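Local coordinates for 2-nitropropane dioxygenase (Streptomyces ansochromogenes, PDB 3BW2), which probably catalyses the FMN-dependent oxidative denitrification of alkyl nitronates with molecular oxygen, consistent with a role in detoxifying propionate 3-nitronate, at residues G215-G220 against A224-A229; I194-L199 against V211-G216; A4-F9 against A231-L236. All blocks are in the same frame, centred on the assembly; numbering follows the deposited sequence.

Interaction 1 of 3, residues G215-G220 against A224-A229; sequences GGIMRG and AAVLAA. With FMN (flavin mononucleotide), chain B.
Ala224 and Gly220 lie one turn apart at the start of helix 220-228, and residues 215-219 form the beta-alpha loop that leads into it from strand 211-214 of the TIM barrel. Ala224 N donates to Gly220 O at 3.0 Å with an N-H...O angle of 158°, an i+4 to i helical bond within the first turns, soon after the N-cap residue Arg219. The methyl of Ala224 stays near the same carbonyl, CB to Gly220 O being 3.8 Å, and also packs on helix 333-350 and on Ala228 of the second subunit. Further along, Val226 turns toward the loop. Its CG1 meets Ile217 CD1 tip to tip at 3.9 Å. Ile217 reaches that far because CG1 stands beside its backbone N, anti to the carbonyl carbon (chi1 -57°), and the chain then runs out extended to CD1 (chi2 177°). Both residues are buried, and this apolar tip contact is the side-chain link between loop and helix; the two segments bury 125 Å² in all. Gln222 OE1 adds a brace by accepting both Met218 N and Arg219 N. At the loop's other end Gly216 N donates a hydrogen bond to the flavin phosphate, 2.7 Å from FMN O2P.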
loop_
_atom_site.group_PDB
_atom_site.type_symbol
_atom_site.label_atom_id
_atom_site.label_comp_id
_atom_site.label_asym_id
_atom_site.label_seq_id
_atom_site.Cartn_x
_atom_site.Cartn_y
_atom_site.Cartn_z
ATOM N N GLY A 215 -2.922 4.912 7.972
ATOM C CA GLY A 215 -3.280 4.640 6.590
ATOM C C GLY A 215 -4.178 3.440 6.348
ATOM O O GLY A 215 -3.728 2.305 6.430
ATOM N N GLY A 216 -5.449 3.697 6.048
ATOM C CA GLY A 216 -6.394 2.627 5.765
ATOM C C GLY A 216 -6.903 1.792 6.930
ATOM O O GLY A 216 -7.603 0.801 6.709
ATOM N N ILE A 217 -6.581 2.180 8.163
ATOM C CA ILE A 217 -7.012 1.418 9.338
ATOM C C ILE A 217 -8.470 1.725 9.724
ATOM O O ILE A 217 -8.783 2.813 10.205
ATOM C CB ILE A 217 -6.064 1.695 10.532
ATOM C CG1 ILE A 217 -4.625 1.346 10.127
ATOM C CG2 ILE A 217 -6.477 0.866 11.745
ATOM C CD1 ILE A 217 -3.588 1.636 11.188
ATOM N N MET A 218 -9.352 0.747 9.514
ATOM C CA MET A 218 -10.779 0.909 9.788
ATOM C C MET A 218 -11.341 -0.092 10.790
ATOM O O MET A 218 -12.460 0.072 11.270
ATOM C CB MET A 218 -11.575 0.757 8.487
ATOM C CG MET A 218 -11.127 1.661 7.348
ATOM S SD MET A 218 -11.307 3.390 7.777
ATOM C CE MET A 218 -13.098 3.600 7.646
ATOM N N ARG A 219 -10.569 -1.129 11.091
ATOM C CA ARG A 219 -11.019 -2.184 11.995
ATOM C C ARG A 219 -10.001 -2.508 13.078
ATOM O O ARG A 219 -8.795 -2.324 12.890
ATOM C CB ARG A 219 -11.304 -3.457 11.188
ATOM C CG ARG A 219 -12.372 -3.295 10.107
ATOM C CD ARG A 219 -13.770 -3.491 10.683
ATOM N NE ARG A 219 -14.800 -3.482 9.645
ATOM C CZ ARG A 219 -15.404 -2.387 9.193
ATOM N NH1 ARG A 219 -15.092 -1.196 9.688
ATOM N NH2 ARG A 219 -16.324 -2.484 8.244
ATOM N N GLY A 220 -10.493 -3.011 14.206
ATOM C CA GLY A 220 -9.610 -3.367 15.302
ATOM C C GLY A 220 -8.583 -4.414 14.914
ATOM O O GLY A 220 -7.483 -4.442 15.466
ATOM N N ALA A 224 -4.494 -4.472 15.496
ATOM C CA ALA A 224 -3.702 -5.580 16.024
ATOM C C ALA A 224 -2.590 -5.887 15.029
ATOM O O ALA A 224 -1.466 -6.215 15.412
ATOM C CB ALA A 224 -4.580 -6.816 16.220
ATOM N N ALA A 225 -2.916 -5.778 13.744
ATOM C CA ALA A 225 -1.952 -6.041 12.691
ATOM C C ALA A 225 -0.738 -5.122 12.796
ATOM O O ALA A 225 0.400 -5.595 12.796
ATOM C CB ALA A 225 -2.615 -5.879 11.317
ATOM N N VAL A 226 -0.968 -3.814 12.886
ATOM C CA VAL A 226 0.156 -2.882 12.973
ATOM C C VAL A 226 0.953 -3.046 14.260
ATOM O O VAL A 226 2.167 -2.834 14.272
ATOM C CB VAL A 226 -0.297 -1.405 12.832
ATOM C CG1 VAL A 226 -0.937 -1.192 11.467
ATOM C CG2 VAL A 226 -1.263 -1.030 13.953
ATOM N N LEU A 227 0.278 -3.422 15.343
ATOM C CA LEU A 227 0.971 -3.623 16.611
ATOM C C LEU A 227 1.918 -4.810 16.456
ATOM O O LEU A 227 3.066 -4.771 16.903
ATOM C CB LEU A 227 -0.034 -3.896 17.736
ATOM C CG LEU A 227 -0.971 -2.741 18.109
ATOM C CD1 LEU A 227 -1.886 -3.166 19.254
ATOM C CD2 LEU A 227 -0.153 -1.524 18.505
ATOM N N ALA A 228 1.426 -5.861 15.808
ATOM C CA ALA A 228 2.218 -7.061 15.575
ATOM C C ALA A 228 3.435 -6.725 14.727
ATOM O O ALA A 228 4.489 -7.342 14.870
ATOM C CB ALA A 228 1.374 -8.120 14.869
ATOM N N ALA A 229 3.284 -5.740 13.847
ATOM C CA ALA A 229 4.370 -5.333 12.966
ATOM C C ALA A 229 5.329 -4.307 13.569
ATOM O O ALA A 229 6.223 -3.817 12.880
ATOM C CB ALA A 229 3.800 -4.810 11.655
HETATM N N1 FMN B . -2.902 14.846 8.906
HETATM C C2 FMN B . -2.285 15.934 9.546
HETATM O O2 FMN B . -1.185 15.795 10.074
HETATM N N3 FMN B . -2.909 17.170 9.597
HETATM C C4 FMN B . -4.156 17.402 9.040
HETATM O O4 FMN B . -4.679 18.529 9.118
HETATM C C4A FMN B . -4.806 16.311 8.400
HETATM N N5 FMN B . -6.073 16.466 7.842
HETATM C C5A FMN B . -6.743 15.400 7.235
HETATM C C6 FMN B . -8.042 15.603 6.701
HETATM C C7 FMN B . -8.787 14.545 6.072
HETATM C C7M FMN B . -10.315 14.655 6.290
HETATM C C8 FMN B . -8.134 13.258 6.061
HETATM C C8M FMN B . -8.900 11.936 6.117
HETATM C C9 FMN B . -6.814 13.043 6.572
HETATM C C9A FMN B . -6.113 14.117 7.168
HETATM N N10 FMN B . -4.811 13.951 7.713
HETATM C C10 FMN B . -4.156 15.033 8.340
HETATM C "C1'" FMN B . -4.033 12.651 7.494
HETATM C "C2'" FMN B . -4.162 11.808 8.788
HETATM O "O2'" FMN B . -3.193 12.259 9.723
HETATM C "C3'" FMN B . -3.879 10.286 8.548
HETATM O "O3'" FMN B . -2.566 10.203 7.992
HETATM C "C4'" FMN B . -4.860 9.599 7.583
HETATM O "O4'" FMN B . -6.182 9.980 7.962
HETATM C "C5'" FMN B . -4.714 8.049 7.658
HETATM O "O5'" FMN B . -5.634 7.370 6.758
HETATM P P FMN B . -7.174 6.914 7.068
HETATM O O1P FMN B . -6.743 6.674 8.476
HETATM O O2P FMN B . -6.868 5.961 5.928
HETATM O O3P FMN B . -7.523 8.346 6.705
#

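Interaction 2 of 3, residues I194-L199 against V211-G216. With FMN (flavin mononucleotide), chain B.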
loop_
_atom_site.group_PDB
_atom_site.type_symbol
_atom_site.label_atom_id
_atom_site.label_comp_id
_atom_site.label_asym_id
_atom_site.label_seq_id
_atom_site.Cartn_x
_atom_site.Cartn_y
_atom_site.Cartn_z
ATOM N N ILE A 194 4.576 3.999 -0.500
ATOM C CA ILE A 194 4.782 2.690 0.109
ATOM C C ILE A 194 3.591 2.185 0.936
ATOM O O ILE A 194 3.057 2.914 1.779
ATOM C CB ILE A 194 6.030 2.724 1.017
ATOM C CG1 ILE A 194 7.230 3.249 0.217
ATOM C CG2 ILE A 194 6.320 1.333 1.570
ATOM C CD1 ILE A 194 8.454 3.515 1.056
ATOM N N GLY A 195 3.185 0.936 0.695
ATOM C CA GLY A 195 2.083 0.353 1.448
ATOM C C GLY A 195 2.429 0.378 2.923
ATOM O O GLY A 195 3.580 0.132 3.289
ATOM N N LEU A 196 1.448 0.664 3.777
ATOM C CA LEU A 196 1.694 0.753 5.217
ATOM C C LEU A 196 2.417 -0.438 5.844
ATOM O O LEU A 196 3.354 -0.253 6.620
ATOM C CB LEU A 196 0.379 0.989 5.975
ATOM C CG LEU A 196 0.517 1.152 7.497
ATOM C CD1 LEU A 196 1.452 2.335 7.819
ATOM C CD2 LEU A 196 -0.862 1.383 8.112
ATOM N N LEU A 197 1.984 -1.658 5.529
ATOM C CA LEU A 197 2.610 -2.842 6.114
ATOM C C LEU A 197 4.102 -2.908 5.795
ATOM O O LEU A 197 4.908 -3.371 6.608
ATOM C CB LEU A 197 1.912 -4.120 5.628
ATOM C CG LEU A 197 2.428 -5.443 6.208
ATOM C CD1 LEU A 197 2.377 -5.404 7.729
ATOM C CD2 LEU A 197 1.583 -6.596 5.680
ATOM N N SER A 198 4.470 -2.440 4.611
ATOM C CA SER A 198 5.866 -2.453 4.214
ATOM C C SER A 198 6.595 -1.271 4.863
ATOM O O SER A 198 7.689 -1.426 5.409
ATOM C CB SER A 198 5.972 -2.385 2.691
ATOM O OG SER A 198 7.317 -2.534 2.279
ATOM N N LEU A 199 5.981 -0.094 4.817
ATOM C CA LEU A 199 6.588 1.093 5.414
ATOM C C LEU A 199 6.836 0.899 6.909
ATOM O O LEU A 199 7.890 1.276 7.430
ATOM C CB LEU A 199 5.695 2.324 5.204
ATOM C CG LEU A 199 6.188 3.609 5.887
ATOM C CD1 LEU A 199 7.570 3.992 5.343
ATOM C CD2 LEU A 199 5.191 4.735 5.654
ATOM N N VAL A 211 6.644 4.014 17.006
ATOM C CA VAL A 211 6.030 4.273 15.712
ATOM C C VAL A 211 4.510 4.211 15.772
ATOM O O VAL A 211 3.937 3.275 16.333
ATOM C CB VAL A 211 6.500 3.247 14.652
ATOM C CG1 VAL A 211 5.797 3.508 13.318
ATOM C CG2 VAL A 211 8.015 3.316 14.495
ATOM N N VAL A 212 3.864 5.217 15.193
ATOM C CA VAL A 212 2.412 5.267 15.130
ATOM C C VAL A 212 2.075 4.986 13.669
ATOM O O VAL A 212 2.479 5.731 12.781
ATOM C CB VAL A 212 1.878 6.657 15.542
ATOM C CG1 VAL A 212 0.364 6.711 15.375
ATOM C CG2 VAL A 212 2.253 6.938 16.998
ATOM N N ALA A 213 1.358 3.894 13.424
ATOM C CA ALA A 213 0.984 3.500 12.069
ATOM C C ALA A 213 -0.277 4.212 11.592
ATOM O O ALA A 213 -1.261 4.300 12.324
ATOM C CB ALA A 213 0.786 1.978 12.010
ATOM N N ALA A 214 -0.253 4.705 10.358
ATOM C CA ALA A 214 -1.403 5.410 9.796
ATOM C C ALA A 214 -1.651 5.099 8.319
ATOM O O ALA A 214 -0.712 5.042 7.511
ATOM C CB ALA A 214 -1.226 6.913 9.974
ATOM N N GLY A 215 -2.922 4.912 7.972
ATOM C CA GLY A 215 -3.280 4.640 6.590
ATOM C C GLY A 215 -4.178 3.440 6.348
ATOM O O GLY A 215 -3.728 2.305 6.430
ATOM N N GLY A 216 -5.449 3.697 6.048
ATOM C CA GLY A 216 -6.394 2.627 5.765
ATOM C C GLY A 216 -6.903 1.792 6.930
ATOM O O GLY A 216 -7.603 0.801 6.709
HETATM N N1 FMN B . -2.902 14.846 8.906
HETATM C C2 FMN B . -2.285 15.934 9.546
HETATM O O2 FMN B . -1.185 15.795 10.074
HETATM N N3 FMN B . -2.909 17.170 9.597
HETATM C C4 FMN B . -4.156 17.402 9.040
HETATM O O4 FMN B . -4.679 18.529 9.118
HETATM C C4A FMN B . -4.806 16.311 8.400
HETATM N N5 FMN B . -6.073 16.466 7.842
HETATM C C5A FMN B . -6.743 15.400 7.235
HETATM C C6 FMN B . -8.042 15.603 6.701
HETATM C C7 FMN B . -8.787 14.545 6.072
HETATM C C7M FMN B . -10.315 14.655 6.290
HETATM C C8 FMN B . -8.134 13.258 6.061
HETATM C C8M FMN B . -8.900 11.936 6.117
HETATM C C9 FMN B . -6.814 13.043 6.572
HETATM C C9A FMN B . -6.113 14.117 7.168
HETATM N N10 FMN B . -4.811 13.951 7.713
HETATM C C10 FMN B . -4.156 15.033 8.340
HETATM C "C1'" FMN B . -4.033 12.651 7.494
HETATM C "C2'" FMN B . -4.162 11.808 8.788
HETATM O "O2'" FMN B . -3.193 12.259 9.723
HETATM C "C3'" FMN B . -3.879 10.286 8.548
HETATM O "O3'" FMN B . -2.566 10.203 7.992
HETATM C "C4'" FMN B . -4.860 9.599 7.583
HETATM O "O4'" FMN B . -6.182 9.980 7.962
HETATM C "C5'" FMN B . -4.714 8.049 7.658
HETATM O "O5'" FMN B . -5.634 7.370 6.758
HETATM P P FMN B . -7.174 6.914 7.068
HETATM O O1P FMN B . -6.743 6.674 8.476
HETATM O O2P FMN B . -6.868 5.961 5.928
HETATM O O3P FMN B . -7.523 8.346 6.705
#
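Leu196 and Gly215 bring their CA atoms to 6.5 Å, the nearest backbone approach, where the first turn of helix 196-206 stands against the end of strand 211-214. The helix starts at its N-cap residue Gly195, whose carbonyl accepts Leu199 N at 2.9 Å, while Glu175 OE1 takes the N-H of Leu196. The contact itself is carried by the Leu196 side chain, which accounts for 80 of the 149 Å² buried. With CG anti to the backbone N (chi1 -178°), its forked end is laid over the strand backbone. CD1 rests 3.5 Å from Ala214 O and 4.3 Å from Ala213 CB; CD2 lies 3.4 Å from Gly215 O and 3.7 Å from Ala214 O. Helix 196-206 is the crossover between the neighbouring parallel strands 168-172 and 211-214, a beta-alpha-beta unit of the TIM barrel, and Leu196 is thus packing from the helical layer onto the strand's exit. If an alanine stood at Leu196, both methyls would be lost and a gap would probably open over the Ala213-Gly215 backbone, giving the glycine loop more freedom to shift. Ala214 directs its CB away from the helix, to 4.1 Å from FMN O3', so at this end of the strand Leu196 and the ribityl chain lie on different sides of Ala214. At the backbone angles of Gly215 a CB would collide with the carbonyl O of Ala214. Leu197 of the second subunit also packs on Leu196.

Interaction 3 of 3, residues A4-F9 against A231-L236. With FMN (flavin mononucleotide), chain B.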
loop_
_atom_site.group_PDB
_atom_site.type_symbol
_atom_site.label_atom_id
_atom_site.label_comp_id
_atom_site.label_asym_id
_atom_site.label_seq_id
_atom_site.Cartn_x
_atom_site.Cartn_y
_atom_site.Cartn_z
ATOM N N ALA A 4 6.415 6.320 26.390
ATOM C CA ALA A 4 5.910 7.560 26.969
ATOM C C ALA A 4 4.581 7.967 26.339
ATOM O O ALA A 4 3.673 8.438 27.028
ATOM C CB ALA A 4 6.930 8.673 26.788
ATOM N N LEU A 5 4.475 7.782 25.027
ATOM C CA LEU A 5 3.261 8.136 24.306
ATOM C C LEU A 5 2.058 7.300 24.739
ATOM O O LEU A 5 1.069 7.837 25.243
ATOM C CB LEU A 5 3.477 7.975 22.800
ATOM C CG LEU A 5 2.263 8.253 21.908
ATOM C CD1 LEU A 5 1.754 9.677 22.128
ATOM C CD2 LEU A 5 2.660 8.051 20.458
ATOM N N THR A 6 2.146 5.988 24.545
ATOM C CA THR A 6 1.054 5.089 24.903
ATOM C C THR A 6 0.761 5.045 26.399
ATOM O O THR A 6 -0.250 4.483 26.821
ATOM C CB THR A 6 1.323 3.657 24.399
ATOM O OG1 THR A 6 2.643 3.254 24.776
ATOM C CG2 THR A 6 1.193 3.598 22.883
ATOM N N ASP A 7 1.637 5.634 27.205
ATOM C CA ASP A 7 1.404 5.660 28.643
ATOM C C ASP A 7 0.382 6.748 28.970
ATOM O O ASP A 7 -0.242 6.718 30.026
ATOM C CB ASP A 7 2.709 5.919 29.412
ATOM C CG ASP A 7 3.641 4.712 29.415
ATOM O OD1 ASP A 7 3.150 3.578 29.593
ATOM O OD2 ASP A 7 4.868 4.895 29.256
ATOM N N LEU A 8 0.205 7.697 28.049
ATOM C CA LEU A 8 -0.739 8.804 28.227
ATOM C C LEU A 8 -2.205 8.389 28.159
ATOM O O LEU A 8 -3.055 8.975 28.828
ATOM C CB LEU A 8 -0.499 9.887 27.173
ATOM C CG LEU A 8 0.724 10.796 27.286
ATOM C CD1 LEU A 8 0.767 11.713 26.066
ATOM C CD2 LEU A 8 0.654 11.621 28.570
ATOM N N PHE A 9 -2.505 7.396 27.330
ATOM C CA PHE A 9 -3.876 6.920 27.179
ATOM C C PHE A 9 -3.901 5.393 27.131
ATOM O O PHE A 9 -2.973 4.764 26.634
ATOM C CB PHE A 9 -4.511 7.537 25.924
ATOM C CG PHE A 9 -3.625 7.500 24.709
ATOM C CD1 PHE A 9 -3.858 6.580 23.692
ATOM C CD2 PHE A 9 -2.553 8.380 24.584
ATOM C CE1 PHE A 9 -3.036 6.534 22.566
ATOM C CE2 PHE A 9 -1.724 8.343 23.465
ATOM C CZ PHE A 9 -1.967 7.417 22.454
ATOM N N ALA A 231 4.293 -1.336 15.521
ATOM C CA ALA A 231 3.736 -0.038 15.889
ATOM C C ALA A 231 3.309 -0.024 17.352
ATOM O O ALA A 231 2.944 -1.061 17.911
ATOM C CB ALA A 231 2.540 0.299 15.001
ATOM N N ASP A 232 3.369 1.155 17.963
ATOM C CA ASP A 232 2.957 1.340 19.352
ATOM C C ASP A 232 1.484 1.733 19.386
ATOM O O ASP A 232 0.794 1.524 20.382
ATOM C CB ASP A 232 3.787 2.441 20.019
ATOM C CG ASP A 232 4.982 1.896 20.775
ATOM O OD1 ASP A 232 5.702 1.045 20.219
ATOM O OD2 ASP A 232 5.205 2.325 21.928
ATOM N N ALA A 233 1.007 2.311 18.292
ATOM C CA ALA A 233 -0.385 2.733 18.210
ATOM C C ALA A 233 -0.796 2.873 16.761
ATOM O O ALA A 233 0.040 2.827 15.860
ATOM C CB ALA A 233 -0.582 4.067 18.935
ATOM N N ALA A 234 -2.096 3.038 16.548
ATOM C CA ALA A 234 -2.638 3.205 15.210
ATOM C C ALA A 234 -3.343 4.555 15.160
ATOM O O ALA A 234 -4.084 4.903 16.077
ATOM C CB ALA A 234 -3.632 2.087 14.902
ATOM N N GLN A 235 -3.100 5.314 14.097
ATOM C CA GLN A 235 -3.739 6.611 13.926
ATOM C C GLN A 235 -4.767 6.479 12.812
ATOM O O GLN A 235 -4.440 6.065 11.695
ATOM C CB GLN A 235 -2.711 7.685 13.568
ATOM C CG GLN A 235 -3.341 9.041 13.330
ATOM C CD GLN A 235 -2.325 10.161 13.279
ATOM O OE1 GLN A 235 -1.643 10.439 14.266
ATOM N NE2 GLN A 235 -2.222 10.814 12.128
ATOM N N LEU A 236 -6.011 6.826 13.128
ATOM C CA LEU A 236 -7.119 6.716 12.186
ATOM C C LEU A 236 -7.775 8.049 11.865
ATOM O O LEU A 236 -8.179 8.787 12.769
ATOM C CB LEU A 236 -8.198 5.791 12.753
ATOM C CG LEU A 236 -7.928 4.308 12.997
ATOM C CD1 LEU A 236 -6.767 4.106 13.958
ATOM C CD2 LEU A 236 -9.201 3.698 13.568
HETATM N N1 FMN B . -2.902 14.846 8.906
HETATM C C2 FMN B . -2.285 15.934 9.546
HETATM O O2 FMN B . -1.185 15.795 10.074
HETATM N N3 FMN B . -2.909 17.170 9.597
HETATM C C4 FMN B . -4.156 17.402 9.040
HETATM O O4 FMN B . -4.679 18.529 9.118
HETATM C C4A FMN B . -4.806 16.311 8.400
HETATM N N5 FMN B . -6.073 16.466 7.842
HETATM C C5A FMN B . -6.743 15.400 7.235
HETATM C C6 FMN B . -8.042 15.603 6.701
HETATM C C7 FMN B . -8.787 14.545 6.072
HETATM C C7M FMN B . -10.315 14.655 6.290
HETATM C C8 FMN B . -8.134 13.258 6.061
HETATM C C8M FMN B . -8.900 11.936 6.117
HETATM C C9 FMN B . -6.814 13.043 6.572
HETATM C C9A FMN B . -6.113 14.117 7.168
HETATM N N10 FMN B . -4.811 13.951 7.713
HETATM C C10 FMN B . -4.156 15.033 8.340
HETATM C "C1'" FMN B . -4.033 12.651 7.494
HETATM C "C2'" FMN B . -4.162 11.808 8.788
HETATM O "O2'" FMN B . -3.193 12.259 9.723
HETATM C "C3'" FMN B . -3.879 10.286 8.548
HETATM O "O3'" FMN B . -2.566 10.203 7.992
HETATM C "C4'" FMN B . -4.860 9.599 7.583
HETATM O "O4'" FMN B . -6.182 9.980 7.962
HETATM C "C5'" FMN B . -4.714 8.049 7.658
HETATM O "O5'" FMN B . -5.634 7.370 6.758
HETATM P P FMN B . -7.174 6.914 7.068
HETATM O O1P FMN B . -6.743 6.674 8.476
HETATM O O2P FMN B . -6.868 5.961 5.928
HETATM O O3P FMN B . -7.523 8.346 6.705
#
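Thr6, in the type I beta turn Leu5-Leu8 of the N-terminal segment ahead of barrel strand 13-15, packs on Asp232 and Ala233, near the start of strand 233-236, and so joins the chain start to the TIM barrel. The turn is closed by Leu8 N donating to Leu5 O at 2.9 Å. Thr6 does its touching with the methyl: CG2 sits 3.3 Å from Asp232 O, 4.0 Å from Asp232 CB and 4.4 Å from Ala233 CB. The rotation at chi1 49° sets CG2 anti to the carbonyl carbon, and this is the branch that faces Asp232 O. The two polar side chains cross at about a right angle, and Thr6 OG1 remains 3.9 Å from Asp232 OD2, too far for a direct bond. Ser3 links them instead, its carbonyl to OG1 and its hydroxyl to OD2, both weakly. Within the segment, Leu5 CD1 lies in plane at the edge of the Phe9 ring. The contact is partly buried, totals 148 Å² and lies away from the cofactor, but the strand it meets runs on to the flavin. There Gln235, its CG opposite the backbone N (chi1 178°) and the chain extended beyond it, brings NE2 to 3.0 Å from FMN O2'.

Interactions 1 and 2 are fully buried and share Gly215 and Gly216, which begin the loop between strand 211-214 and helix 220-228; their apolar groups merge, with Val226 CB 3.6 Å from Ala213 CB and Ile217 CD1 4.1 Å from Leu196 CD2. Interaction 1 combines a helical backbone bond with aliphatic packing, whereas interaction 2 sets leucine methyls on backbone carbonyls, and both touch the second subunit. Interaction 3, partly buried and at the other end of its strand from the cofactor, sets a threonine methyl beside an aspartate backbone, with polar groups nearby. It is tied to interaction 2 through neighbouring strands, by a probable hydrogen bond, Asp232 N to Val211 O, 2.7 Å.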